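Local coordinates for lumazine protein (Photobacterium kishitanii, PDB 3A3B) that probably serves as an antenna in bacterial bioluminescence, binding a lumazine or flavin chromophore and shifting luciferase emission to shorter wavelength, at residues A[21-26]-A[58-63]. Sequence-based numbering, arbitrary orientation.
Sequences TQRHGI and VVYFDI. With FMN (flavin mononucleotide), chain C.
R23 and D62 face each other as a non-hydrogen-bonded pair on two antiparallel strands, and their side chains form a salt bridge on the outer face of the sheet. The R23 chain can be traced outward. R23 CB lies 3.5 Å from D62 OD1. R23 CG is anti to the backbone N (chi1 -179°), which carries the chain over the neighbouring strand, and R23 CG sits 3.8 Å from Y60 CD1. CD passes between the D62 carboxylate and the Y60 ring. The chain then bends at chi3 (-74°) and presents the side edge of the guanidinium. R23 NE donates to D62 OD1 at 2.7 Å and R23 NH2 to D62 OD2 at 2.9 Å. Both oxygens are met on the syn side but from out of the carboxylate plane, more so at OD1. The two planes are 34° apart, so the paired groups are not coplanar. Two bonds fix the rotation of the carboxylate.

Next along this face, Y60 lays its ring over G25, with Y60 CD1 3.4 Å from G25 CA. R53 adds a cation-pi contact to the same ring.

The strands are neighbours in the six-stranded antiparallel barrel of the N-terminal lumazine-binding repeat, between strands 8-17 and 47-55. Q22 with I63, H24 with F61 and I26 with V59 are the hydrogen-bonded pairs, each joined by two backbone bonds.

The opposite face, carrying H24, I26, F61 and I63, is buried. I63 CG1 reaches over one face of the H24 ring in a CH-pi contact, 4.2 Å from its centroid. I26 CD1 meets F61 at CD2. Near the C-terminal end of strand 58-63, the backbone O of D62 accepts a nearly straight bond from FMN N3, 2.9 Å away.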
loop_
_atom_site.group_PDB
_atom_site.type_symbol
_atom_site.label_atom_id
_atom_site.label_comp_id
_atom_site.label_asym_id
_atom_site.label_seq_id
_atom_site.Cartn_x
_atom_site.Cartn_y
_atom_site.Cartn_z
ATOM N N THR A 21 2.066 -17.342 -8.980
ATOM C CA THR A 21 1.300 -17.098 -7.772
ATOM C C THR A 21 2.312 -17.069 -6.627
ATOM O O THR A 21 3.364 -17.716 -6.685
ATOM C CB THR A 21 0.248 -18.219 -7.512
ATOM O OG1 THR A 21 -0.695 -18.277 -8.594
ATOM C CG2 THR A 21 -0.527 -17.942 -6.266
ATOM N N GLN A 22 1.991 -16.306 -5.579
ATOM C CA GLN A 22 2.779 -16.293 -4.364
ATOM C C GLN A 22 1.831 -16.231 -3.201
ATOM O O GLN A 22 0.864 -15.493 -3.252
ATOM C CB GLN A 22 3.697 -15.065 -4.289
ATOM C CG GLN A 22 4.802 -15.007 -5.353
ATOM C CD GLN A 22 5.663 -13.761 -5.221
ATOM O OE1 GLN A 22 5.460 -12.945 -4.326
ATOM N NE2 GLN A 22 6.609 -13.589 -6.141
ATOM N N ARG A 23 2.122 -17.006 -2.167
ATOM C CA ARG A 23 1.373 -16.937 -0.918
ATOM C C ARG A 23 2.193 -16.155 0.106
ATOM O O ARG A 23 3.316 -16.549 0.463
ATOM C CB ARG A 23 1.057 -18.325 -0.389
ATOM C CG ARG A 23 0.266 -18.287 0.901
ATOM C CD ARG A 23 -0.434 -19.571 1.250
ATOM N NE ARG A 23 -1.601 -19.842 0.429
ATOM C CZ ARG A 23 -2.519 -20.755 0.728
ATOM N NH1 ARG A 23 -2.394 -21.470 1.844
ATOM N NH2 ARG A 23 -3.544 -20.958 -0.088
ATOM N N HIS A 24 1.625 -15.044 0.575
ATOM C CA HIS A 24 2.264 -14.231 1.638
ATOM C C HIS A 24 1.551 -14.489 2.955
ATOM O O HIS A 24 0.328 -14.331 3.019
ATOM C CB HIS A 24 2.168 -12.744 1.267
ATOM C CG HIS A 24 3.073 -12.340 0.135
ATOM N ND1 HIS A 24 3.206 -13.084 -1.021
ATOM C CD2 HIS A 24 3.867 -11.258 -0.026
ATOM C CE1 HIS A 24 4.042 -12.475 -1.846
ATOM N NE2 HIS A 24 4.471 -11.379 -1.256
ATOM N N GLY A 25 2.312 -14.864 3.976
ATOM C CA GLY A 25 1.853 -15.007 5.354
ATOM C C GLY A 25 2.272 -13.727 6.041
ATOM O O GLY A 25 3.459 -13.371 6.036
ATOM N N ILE A 26 1.316 -13.004 6.581
ATOM C CA ILE A 26 1.633 -11.679 7.157
ATOM C C ILE A 26 1.247 -11.646 8.621
ATOM O O ILE A 26 0.093 -11.916 8.953
ATOM C CB ILE A 26 0.897 -10.531 6.366
ATOM C CG1 ILE A 26 1.312 -10.564 4.896
ATOM C CG2 ILE A 26 1.182 -9.135 7.030
ATOM C CD1 ILE A 26 0.642 -9.550 4.017
ATOM N N VAL A 58 -0.656 -14.986 12.144
ATOM C CA VAL A 58 -0.231 -14.960 10.733
ATOM C C VAL A 58 -1.390 -15.145 9.778
ATOM O O VAL A 58 -2.129 -16.153 9.844
ATOM C CB VAL A 58 0.917 -15.988 10.446
ATOM C CG1 VAL A 58 1.427 -15.857 8.990
ATOM C CG2 VAL A 58 2.067 -15.778 11.397
ATOM N N VAL A 59 -1.589 -14.142 8.892
ATOM C CA VAL A 59 -2.696 -14.122 7.966
ATOM C C VAL A 59 -2.135 -14.306 6.538
ATOM O O VAL A 59 -1.201 -13.611 6.105
ATOM C CB VAL A 59 -3.527 -12.799 8.087
ATOM C CG1 VAL A 59 -4.663 -12.808 7.117
ATOM C CG2 VAL A 59 -4.126 -12.581 9.589
ATOM N N TYR A 60 -2.710 -15.236 5.793
ATOM C CA TYR A 60 -2.169 -15.582 4.484
ATOM C C TYR A 60 -3.080 -15.111 3.365
ATOM O O TYR A 60 -4.299 -15.080 3.511
ATOM C CB TYR A 60 -2.010 -17.103 4.345
ATOM C CG TYR A 60 -0.944 -17.719 5.212
ATOM C CD1 TYR A 60 0.343 -17.950 4.717
ATOM C CD2 TYR A 60 -1.233 -18.102 6.522
ATOM C CE1 TYR A 60 1.355 -18.572 5.566
ATOM C CE2 TYR A 60 -0.259 -18.691 7.350
ATOM C CZ TYR A 60 1.012 -18.928 6.864
ATOM O OH TYR A 60 1.932 -19.544 7.705
ATOM N N PHE A 61 -2.477 -14.758 2.247
ATOM C CA PHE A 61 -3.183 -14.253 1.054
ATOM C C PHE A 61 -2.493 -14.914 -0.108
ATOM O O PHE A 61 -1.334 -15.131 -0.038
ATOM C CB PHE A 61 -2.957 -12.740 0.939
ATOM C CG PHE A 61 -3.532 -11.962 2.074
ATOM C CD1 PHE A 61 -4.875 -11.509 2.012
ATOM C CD2 PHE A 61 -2.739 -11.654 3.204
ATOM C CE1 PHE A 61 -5.451 -10.775 3.077
ATOM C CE2 PHE A 61 -3.291 -10.934 4.281
ATOM C CZ PHE A 61 -4.640 -10.487 4.216
ATOM N N ASP A 62 -3.215 -15.271 -1.152
ATOM C CA ASP A 62 -2.577 -15.768 -2.388
ATOM C C ASP A 62 -2.546 -14.617 -3.367
ATOM O O ASP A 62 -3.559 -14.034 -3.649
ATOM C CB ASP A 62 -3.379 -16.917 -3.019
ATOM C CG ASP A 62 -3.174 -18.234 -2.303
ATOM O OD1 ASP A 62 -2.027 -18.579 -1.948
ATOM O OD2 ASP A 62 -4.175 -18.939 -2.118
ATOM N N ILE A 63 -1.371 -14.268 -3.844
ATOM C CA ILE A 63 -1.287 -13.195 -4.824
ATOM C C ILE A 63 -1.186 -13.889 -6.156
ATOM O O ILE A 63 -0.175 -14.528 -6.447
ATOM C CB ILE A 63 0.002 -12.302 -4.674
ATOM C CG1 ILE A 63 0.296 -11.884 -3.206
ATOM C CG2 ILE A 63 -0.076 -11.088 -5.652
ATOM C CD1 ILE A 63 -0.853 -11.255 -2.529
HETATM N N1 FMN C . -6.079 -10.494 -6.277
HETATM C C2 FMN C . -5.201 -11.425 -5.855
HETATM O O2 FMN C . -4.151 -11.567 -6.446
HETATM N N3 FMN C . -5.518 -12.208 -4.768
HETATM C C4 FMN C . -6.690 -12.025 -4.087
HETATM O O4 FMN C . -6.789 -12.565 -2.975
HETATM C C4A FMN C . -7.590 -11.070 -4.532
HETATM N N5 FMN C . -8.812 -10.857 -3.933
HETATM C C5A FMN C . -9.647 -9.861 -4.425
HETATM C C6 FMN C . -10.877 -9.663 -3.824
HETATM C C7 FMN C . -11.787 -8.706 -4.260
HETATM C C7M FMN C . -13.223 -8.786 -3.777
HETATM C C8 FMN C . -11.449 -7.936 -5.367
HETATM C C8M FMN C . -12.472 -6.970 -5.915
HETATM C C9 FMN C . -10.209 -8.126 -6.011
HETATM C C9A FMN C . -9.297 -9.096 -5.528
HETATM N N10 FMN C . -8.099 -9.336 -6.144
HETATM C C10 FMN C . -7.260 -10.297 -5.646
HETATM C "C1'" FMN C . -7.632 -8.558 -7.358
HETATM C "C2'" FMN C . -6.690 -7.385 -6.991
HETATM O "O2'" FMN C . -7.339 -6.471 -6.134
HETATM C "C3'" FMN C . -6.356 -6.674 -8.302
HETATM O "O3'" FMN C . -5.748 -7.646 -9.128
HETATM C "C4'" FMN C . -5.429 -5.443 -8.182
HETATM O "O4'" FMN C . -5.895 -4.512 -7.262
HETATM C "C5'" FMN C . -5.753 -4.512 -9.334
HETATM O "O5'" FMN C . -4.956 -4.828 -10.384
HETATM P P FMN C . -5.582 -5.374 -11.797
HETATM O O1P FMN C . -4.341 -5.173 -12.632
HETATM O O2P FMN C . -6.811 -4.634 -12.311
HETATM O O3P FMN C . -5.925 -6.844 -11.617
#